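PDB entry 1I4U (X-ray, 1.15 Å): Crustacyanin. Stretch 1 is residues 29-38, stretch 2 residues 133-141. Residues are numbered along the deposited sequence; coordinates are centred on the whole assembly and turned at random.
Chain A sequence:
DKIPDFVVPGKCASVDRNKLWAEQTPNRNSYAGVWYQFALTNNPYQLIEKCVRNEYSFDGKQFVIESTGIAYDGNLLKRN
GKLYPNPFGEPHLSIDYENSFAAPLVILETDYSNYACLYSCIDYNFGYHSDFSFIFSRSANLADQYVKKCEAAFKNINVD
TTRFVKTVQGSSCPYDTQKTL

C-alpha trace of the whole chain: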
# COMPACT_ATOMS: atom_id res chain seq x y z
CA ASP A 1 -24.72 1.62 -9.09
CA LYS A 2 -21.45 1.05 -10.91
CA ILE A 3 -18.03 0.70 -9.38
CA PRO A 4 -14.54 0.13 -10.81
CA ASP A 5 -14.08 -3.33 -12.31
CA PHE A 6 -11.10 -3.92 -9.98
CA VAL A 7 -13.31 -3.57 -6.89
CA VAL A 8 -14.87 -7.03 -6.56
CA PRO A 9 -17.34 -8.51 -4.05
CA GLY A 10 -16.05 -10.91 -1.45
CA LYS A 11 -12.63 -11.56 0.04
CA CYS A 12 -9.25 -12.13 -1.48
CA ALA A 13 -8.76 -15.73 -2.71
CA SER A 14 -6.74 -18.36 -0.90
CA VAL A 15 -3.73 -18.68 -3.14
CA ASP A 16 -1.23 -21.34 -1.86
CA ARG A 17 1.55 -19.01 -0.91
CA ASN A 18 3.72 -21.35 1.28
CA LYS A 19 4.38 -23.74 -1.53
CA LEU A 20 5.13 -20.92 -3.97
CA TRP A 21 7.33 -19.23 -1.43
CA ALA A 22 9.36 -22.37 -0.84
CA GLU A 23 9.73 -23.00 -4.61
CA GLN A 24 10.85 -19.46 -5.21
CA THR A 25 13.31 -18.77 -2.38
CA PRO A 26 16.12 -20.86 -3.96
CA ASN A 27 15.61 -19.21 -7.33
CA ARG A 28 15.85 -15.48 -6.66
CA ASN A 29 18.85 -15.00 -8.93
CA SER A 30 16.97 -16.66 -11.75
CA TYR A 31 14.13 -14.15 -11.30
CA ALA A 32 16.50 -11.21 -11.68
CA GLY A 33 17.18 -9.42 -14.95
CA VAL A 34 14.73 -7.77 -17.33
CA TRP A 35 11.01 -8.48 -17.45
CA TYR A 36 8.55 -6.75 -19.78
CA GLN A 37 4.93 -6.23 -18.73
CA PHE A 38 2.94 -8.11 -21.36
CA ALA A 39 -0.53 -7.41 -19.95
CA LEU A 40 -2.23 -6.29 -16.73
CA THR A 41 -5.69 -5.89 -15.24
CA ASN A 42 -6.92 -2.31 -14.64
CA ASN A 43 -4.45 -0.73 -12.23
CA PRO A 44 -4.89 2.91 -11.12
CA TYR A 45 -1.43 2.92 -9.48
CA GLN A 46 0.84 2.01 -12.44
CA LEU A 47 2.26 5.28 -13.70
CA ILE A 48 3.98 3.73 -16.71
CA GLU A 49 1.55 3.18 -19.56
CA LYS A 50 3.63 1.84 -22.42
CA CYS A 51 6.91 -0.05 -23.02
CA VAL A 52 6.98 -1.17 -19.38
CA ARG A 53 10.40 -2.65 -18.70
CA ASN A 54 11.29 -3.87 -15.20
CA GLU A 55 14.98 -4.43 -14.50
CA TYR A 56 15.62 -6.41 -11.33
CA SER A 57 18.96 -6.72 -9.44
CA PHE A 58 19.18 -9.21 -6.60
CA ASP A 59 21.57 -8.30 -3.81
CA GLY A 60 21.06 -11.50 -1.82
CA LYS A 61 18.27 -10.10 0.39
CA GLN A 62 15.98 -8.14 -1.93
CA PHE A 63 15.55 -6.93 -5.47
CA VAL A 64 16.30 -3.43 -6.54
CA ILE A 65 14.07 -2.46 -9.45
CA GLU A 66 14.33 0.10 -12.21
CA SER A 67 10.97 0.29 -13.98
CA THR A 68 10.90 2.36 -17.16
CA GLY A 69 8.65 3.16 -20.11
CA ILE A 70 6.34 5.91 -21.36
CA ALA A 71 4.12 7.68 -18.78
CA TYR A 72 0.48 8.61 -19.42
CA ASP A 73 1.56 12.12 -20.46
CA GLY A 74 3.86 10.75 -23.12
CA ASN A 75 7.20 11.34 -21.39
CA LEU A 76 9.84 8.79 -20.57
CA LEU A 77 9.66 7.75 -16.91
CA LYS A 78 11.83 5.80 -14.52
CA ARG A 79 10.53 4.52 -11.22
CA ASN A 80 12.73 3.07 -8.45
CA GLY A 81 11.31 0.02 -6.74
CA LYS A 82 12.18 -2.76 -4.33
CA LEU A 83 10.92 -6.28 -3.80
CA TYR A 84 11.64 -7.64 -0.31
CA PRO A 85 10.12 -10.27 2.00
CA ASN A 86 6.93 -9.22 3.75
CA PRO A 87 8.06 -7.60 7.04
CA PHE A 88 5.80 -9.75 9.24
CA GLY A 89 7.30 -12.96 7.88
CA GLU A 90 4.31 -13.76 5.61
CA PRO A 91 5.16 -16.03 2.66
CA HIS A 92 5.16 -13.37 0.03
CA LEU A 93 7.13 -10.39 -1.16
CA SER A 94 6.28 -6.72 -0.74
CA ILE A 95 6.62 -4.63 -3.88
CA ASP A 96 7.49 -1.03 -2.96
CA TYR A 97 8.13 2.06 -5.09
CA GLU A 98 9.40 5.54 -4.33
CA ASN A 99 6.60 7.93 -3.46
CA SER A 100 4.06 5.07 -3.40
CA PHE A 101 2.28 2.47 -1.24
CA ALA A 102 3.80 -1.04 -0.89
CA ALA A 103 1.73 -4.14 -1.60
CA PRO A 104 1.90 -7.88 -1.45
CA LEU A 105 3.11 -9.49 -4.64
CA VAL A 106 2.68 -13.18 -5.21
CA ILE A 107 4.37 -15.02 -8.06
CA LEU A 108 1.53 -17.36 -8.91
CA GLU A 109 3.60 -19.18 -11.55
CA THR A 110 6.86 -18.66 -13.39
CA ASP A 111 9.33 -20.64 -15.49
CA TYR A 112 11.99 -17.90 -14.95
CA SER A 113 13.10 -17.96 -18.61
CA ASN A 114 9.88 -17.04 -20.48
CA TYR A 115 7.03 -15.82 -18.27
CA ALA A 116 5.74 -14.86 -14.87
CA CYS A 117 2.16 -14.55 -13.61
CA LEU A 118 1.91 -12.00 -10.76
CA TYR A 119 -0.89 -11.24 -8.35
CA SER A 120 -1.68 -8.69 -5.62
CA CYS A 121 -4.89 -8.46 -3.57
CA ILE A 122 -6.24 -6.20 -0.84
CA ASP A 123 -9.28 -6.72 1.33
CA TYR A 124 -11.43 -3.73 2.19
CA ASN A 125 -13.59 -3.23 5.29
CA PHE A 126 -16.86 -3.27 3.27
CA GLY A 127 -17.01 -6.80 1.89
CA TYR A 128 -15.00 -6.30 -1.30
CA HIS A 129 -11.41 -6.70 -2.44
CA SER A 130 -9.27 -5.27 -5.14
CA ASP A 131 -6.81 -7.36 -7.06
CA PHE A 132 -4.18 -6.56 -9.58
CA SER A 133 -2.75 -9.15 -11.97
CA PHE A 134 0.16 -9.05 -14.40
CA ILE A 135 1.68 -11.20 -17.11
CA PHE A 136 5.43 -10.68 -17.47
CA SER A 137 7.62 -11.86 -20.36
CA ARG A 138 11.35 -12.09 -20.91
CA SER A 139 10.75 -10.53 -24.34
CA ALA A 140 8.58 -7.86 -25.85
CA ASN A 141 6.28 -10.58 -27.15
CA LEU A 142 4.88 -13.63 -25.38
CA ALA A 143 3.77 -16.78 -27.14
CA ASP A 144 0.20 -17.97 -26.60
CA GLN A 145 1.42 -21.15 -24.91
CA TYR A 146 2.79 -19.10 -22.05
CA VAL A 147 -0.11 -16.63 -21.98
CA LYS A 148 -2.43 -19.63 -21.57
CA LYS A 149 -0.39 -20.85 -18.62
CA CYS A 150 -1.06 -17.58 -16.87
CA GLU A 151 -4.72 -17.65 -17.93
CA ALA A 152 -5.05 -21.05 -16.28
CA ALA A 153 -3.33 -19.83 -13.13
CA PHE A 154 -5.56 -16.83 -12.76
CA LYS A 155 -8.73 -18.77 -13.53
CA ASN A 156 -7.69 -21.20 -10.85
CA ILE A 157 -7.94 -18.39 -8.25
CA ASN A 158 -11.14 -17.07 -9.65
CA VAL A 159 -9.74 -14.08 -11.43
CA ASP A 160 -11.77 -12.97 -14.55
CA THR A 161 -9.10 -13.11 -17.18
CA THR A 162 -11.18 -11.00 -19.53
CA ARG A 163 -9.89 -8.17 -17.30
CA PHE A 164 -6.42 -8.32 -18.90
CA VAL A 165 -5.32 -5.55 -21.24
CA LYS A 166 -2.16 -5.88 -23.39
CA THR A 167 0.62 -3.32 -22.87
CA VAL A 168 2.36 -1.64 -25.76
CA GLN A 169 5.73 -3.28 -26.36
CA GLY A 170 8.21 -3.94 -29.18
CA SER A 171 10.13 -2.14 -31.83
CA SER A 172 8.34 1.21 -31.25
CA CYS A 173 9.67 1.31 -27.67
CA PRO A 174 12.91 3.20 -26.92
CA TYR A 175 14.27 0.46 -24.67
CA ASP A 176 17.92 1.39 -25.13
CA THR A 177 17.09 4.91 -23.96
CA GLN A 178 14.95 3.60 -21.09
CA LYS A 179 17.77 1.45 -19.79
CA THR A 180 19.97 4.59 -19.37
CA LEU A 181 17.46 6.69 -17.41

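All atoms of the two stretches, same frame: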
# COMPACT_ATOMS: atom_id res chain seq x y z
N ASN A 29 17.93 -15.52 -7.91
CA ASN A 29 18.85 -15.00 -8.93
C ASN A 29 18.27 -15.26 -10.29
O ASN A 29 18.45 -14.50 -11.24
CB ASN A 29 20.18 -15.69 -8.72
CG ASN A 29 21.07 -14.98 -7.71
OD1 ASN A 29 21.55 -13.87 -7.97
ND2 ASN A 29 21.33 -15.60 -6.55
N SER A 30 17.56 -16.38 -10.44
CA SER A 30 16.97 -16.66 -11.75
C SER A 30 15.79 -15.76 -12.08
O SER A 30 15.39 -15.72 -13.25
CB SER A 30 16.54 -18.13 -11.82
OG SER A 30 17.68 -19.00 -11.81
N TYR A 31 15.22 -15.10 -11.09
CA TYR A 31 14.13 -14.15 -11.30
C TYR A 31 14.62 -12.75 -11.63
O TYR A 31 13.86 -11.89 -12.07
CB TYR A 31 13.21 -14.13 -10.06
CG TYR A 31 11.88 -13.46 -10.31
CD1 TYR A 31 10.86 -14.03 -11.06
CD2 TYR A 31 11.66 -12.20 -9.75
CE1 TYR A 31 9.66 -13.39 -11.26
CE2 TYR A 31 10.44 -11.58 -9.97
CZ TYR A 31 9.45 -12.16 -10.72
OH TYR A 31 8.26 -11.48 -10.92
N ALA A 32 15.91 -12.54 -11.41
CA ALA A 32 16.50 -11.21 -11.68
C ALA A 32 16.61 -10.99 -13.20
O ALA A 32 16.29 -11.85 -14.01
CB ALA A 32 17.80 -11.05 -10.98
N GLY A 33 17.04 -9.80 -13.57
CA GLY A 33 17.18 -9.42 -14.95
C GLY A 33 15.95 -8.62 -15.39
O GLY A 33 15.22 -7.99 -14.59
N VAL A 34 15.73 -8.64 -16.70
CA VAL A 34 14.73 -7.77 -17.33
C VAL A 34 13.46 -8.54 -17.61
O VAL A 34 13.49 -9.61 -18.22
CB VAL A 34 15.32 -7.16 -18.61
CG1 VAL A 34 14.26 -6.30 -19.33
CG2 VAL A 34 16.54 -6.33 -18.26
N TRP A 35 12.35 -7.97 -17.16
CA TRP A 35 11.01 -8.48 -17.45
C TRP A 35 10.15 -7.38 -18.08
O TRP A 35 10.12 -6.26 -17.56
CB TRP A 35 10.32 -8.89 -16.18
CG TRP A 35 10.76 -10.14 -15.48
CD1 TRP A 35 11.55 -10.18 -14.37
CD2 TRP A 35 10.44 -11.48 -15.79
NE1 TRP A 35 11.74 -11.49 -13.98
CE2 TRP A 35 11.07 -12.31 -14.84
CE3 TRP A 35 9.67 -12.06 -16.81
CZ2 TRP A 35 10.97 -13.72 -14.85
CZ3 TRP A 35 9.56 -13.42 -16.83
CH2 TRP A 35 10.21 -14.23 -15.87
N TYR A 36 9.46 -7.68 -19.14
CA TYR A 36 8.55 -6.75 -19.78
C TYR A 36 7.14 -7.05 -19.33
O TYR A 36 6.74 -8.20 -19.17
CB TYR A 36 8.63 -6.93 -21.31
CG TYR A 36 10.02 -6.67 -21.85
CD1 TYR A 36 10.96 -7.68 -21.93
CD2 TYR A 36 10.42 -5.39 -22.27
CE1 TYR A 36 12.24 -7.45 -22.42
CE2 TYR A 36 11.69 -5.16 -22.74
CZ TYR A 36 12.61 -6.19 -22.81
OH TYR A 36 13.87 -5.97 -23.28
N GLN A 37 6.33 -6.02 -19.11
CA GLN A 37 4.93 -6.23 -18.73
C GLN A 37 4.14 -6.49 -19.99
O GLN A 37 3.91 -5.56 -20.77
CB GLN A 37 4.40 -5.00 -18.02
CG GLN A 37 2.93 -5.15 -17.55
CD GLN A 37 2.52 -3.83 -16.96
OE1 GLN A 37 2.74 -3.44 -15.81
NE2 GLN A 37 1.95 -2.88 -17.63
N PHE A 38 3.69 -7.74 -20.17
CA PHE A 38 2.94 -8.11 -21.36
C PHE A 38 1.50 -7.63 -21.30
O PHE A 38 0.96 -7.19 -22.30
CB PHE A 38 3.00 -9.63 -21.52
CG PHE A 38 2.21 -10.16 -22.69
CD1 PHE A 38 2.67 -10.01 -23.98
CD2 PHE A 38 0.99 -10.76 -22.46
CE1 PHE A 38 1.93 -10.45 -25.05
CE2 PHE A 38 0.27 -11.25 -23.52
CZ PHE A 38 0.72 -11.09 -24.83
N SER A 133 -3.42 -8.03 -11.37
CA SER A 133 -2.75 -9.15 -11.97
C SER A 133 -1.91 -8.65 -13.15
O SER A 133 -2.23 -7.65 -13.80
CB SER A 133 -3.73 -10.22 -12.41
OG SER A 133 -4.49 -10.71 -11.34
N PHE A 134 -0.85 -9.39 -13.39
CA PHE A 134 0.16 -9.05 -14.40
C PHE A 134 0.68 -10.31 -15.06
O PHE A 134 0.87 -11.30 -14.40
CB PHE A 134 1.35 -8.33 -13.79
CG PHE A 134 1.04 -7.17 -12.85
CD1 PHE A 134 0.67 -7.42 -11.55
CD2 PHE A 134 1.10 -5.86 -13.29
CE1 PHE A 134 0.38 -6.37 -10.71
CE2 PHE A 134 0.83 -4.81 -12.42
CZ PHE A 134 0.45 -5.08 -11.14
N ILE A 135 0.96 -10.19 -16.36
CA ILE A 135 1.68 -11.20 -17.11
C ILE A 135 2.99 -10.55 -17.52
O ILE A 135 2.95 -9.50 -18.20
CB ILE A 135 0.89 -11.74 -18.31
CG1 ILE A 135 -0.41 -12.41 -17.84
CG2 ILE A 135 1.66 -12.72 -19.17
CD1 ILE A 135 -1.40 -12.71 -18.98
N PHE A 136 4.09 -11.12 -17.09
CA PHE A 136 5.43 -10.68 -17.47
C PHE A 136 6.09 -11.67 -18.47
O PHE A 136 5.81 -12.87 -18.41
CB PHE A 136 6.32 -10.64 -16.25
CG PHE A 136 6.29 -9.47 -15.30
CD1 PHE A 136 5.28 -8.51 -15.32
CD2 PHE A 136 7.31 -9.33 -14.35
CE1 PHE A 136 5.30 -7.41 -14.49
CE2 PHE A 136 7.36 -8.21 -13.50
CZ PHE A 136 6.34 -7.28 -13.58
N SER A 137 6.89 -11.11 -19.35
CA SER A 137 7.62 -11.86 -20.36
C SER A 137 9.10 -11.49 -20.32
O SER A 137 9.46 -10.37 -20.02
CB SER A 137 7.05 -11.57 -21.73
OG SER A 137 7.76 -12.30 -22.74
N ARG A 138 9.95 -12.45 -20.71
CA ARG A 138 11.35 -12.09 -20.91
C ARG A 138 11.63 -11.38 -22.22
O ARG A 138 12.78 -10.92 -22.41
CB ARG A 138 12.23 -13.34 -20.77
CG ARG A 138 12.34 -13.91 -19.38
CD ARG A 138 12.90 -12.93 -18.38
NE ARG A 138 13.31 -13.62 -17.16
CZ ARG A 138 14.02 -13.03 -16.19
NH1 ARG A 138 14.39 -11.78 -16.27
NH2 ARG A 138 14.36 -13.75 -15.13
N SER A 139 10.66 -11.23 -23.06
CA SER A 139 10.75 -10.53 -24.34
C SER A 139 9.59 -9.60 -24.53
O SER A 139 8.60 -9.58 -23.78
CB SER A 139 10.85 -11.58 -25.45
OG SER A 139 9.97 -12.62 -25.33
N ALA A 140 9.65 -8.79 -25.59
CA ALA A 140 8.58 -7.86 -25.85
C ALA A 140 7.28 -8.57 -26.18
O ALA A 140 6.22 -8.07 -25.86
CB ALA A 140 8.93 -6.90 -26.97
N ASN A 141 7.40 -9.74 -26.80
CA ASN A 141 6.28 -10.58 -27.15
C ASN A 141 6.16 -11.74 -26.19
O ASN A 141 7.12 -12.05 -25.47
CB ASN A 141 6.48 -11.09 -28.59
CG ASN A 141 6.51 -9.96 -29.61
OD1 ASN A 141 5.49 -9.31 -29.79
ND2 ASN A 141 7.62 -9.75 -30.29
O HOH W 1 14.67 -10.29 -20.65

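Stretch 1 leaves the end of a weakly bonded helix, in which A32 N donates to N29 O at 3.2 Å, and enters a strand at G33 that continues past F38. Stretch 2 is the end of a strand, through S137, followed by a loop. The two strands run in broadly antiparallel directions, 134° apart, and their axes approach to 4.5 Å. The centre of the ladder between them is the hydrogen-bonded pair Y36 and S137, where Y36 N donates to S137 O at 2.8 Å and S137 N returns a bond to Y36 O at 2.9 Å, both nearly straight. Q37 and F136 form the adjoining non-hydrogen-bonded pair, with CA atoms 4.7 Å apart, and the ladder continues through F38 N, which donates to I135 O at 2.7 Å with a more bent angle. Contacts from CA atoms add to this pairing: W35 CA lies 3.5 Å from S137 O, and F136 CA lies 3.3 Å from Y36 O. Beyond S137 the direct pairing gives way to a water, which donates to both V34 O (2.8 Å) and R138 O (2.7 Å) and so bridges the two backbones.

R138 is the residue with the largest area covered by the other stretch. Its CA-to-CB bond points away from stretch 1, but the chain turns back and brings the guanidinium to the carbonyls at the start of the strand. NH1 of R138 donates to A32 O at 3.0 Å and to V34 O at 3.1 Å, while NH2 of R138 donates to A32 O at 2.9 Å. A planar group with several donors suits this row of backbone acceptors. The same group lies flat on W35, centres 3.7 Å apart and planes 15° from parallel, placing its charge over the indole face; R138 CD sits 3.6 Å from the centroid of the W35 six-membered ring, so the aliphatic part of the arginine is used as well. W35 is itself anchored within its stretch by a bond from NE1 of W35 to Y31 O at 2.9 Å. G33 fits the tight path beside the guanidinium: a CB there would point toward stretch 2 and come 3.2 Å from R138 NH1, and the backbone angles of G33 by themselves call for glycine.

Q37 and F136 direct their side chains to one face of the sheet, Y36 and S137 to the other. On the first, the buried F136 ring packs against the tryptophan, with W35 CB 3.6 Å from F136 CD2; the two rings meet obliquely. On the second, the Y36 ring has A140 N over one face and R138 O near its plane, the latter 3.5 Å from Y36 CE1, so the flat tyrosine fits along the loop backbone. F38 CB approaches S137 CB to 4.5 Å. F38 points toward stretch 2 and makes an apolar contact with I135 through F38 CD2 and I135 CG2, 3.9 Å apart. Altogether the two stretches bury 817 Å² between them, counting both sides.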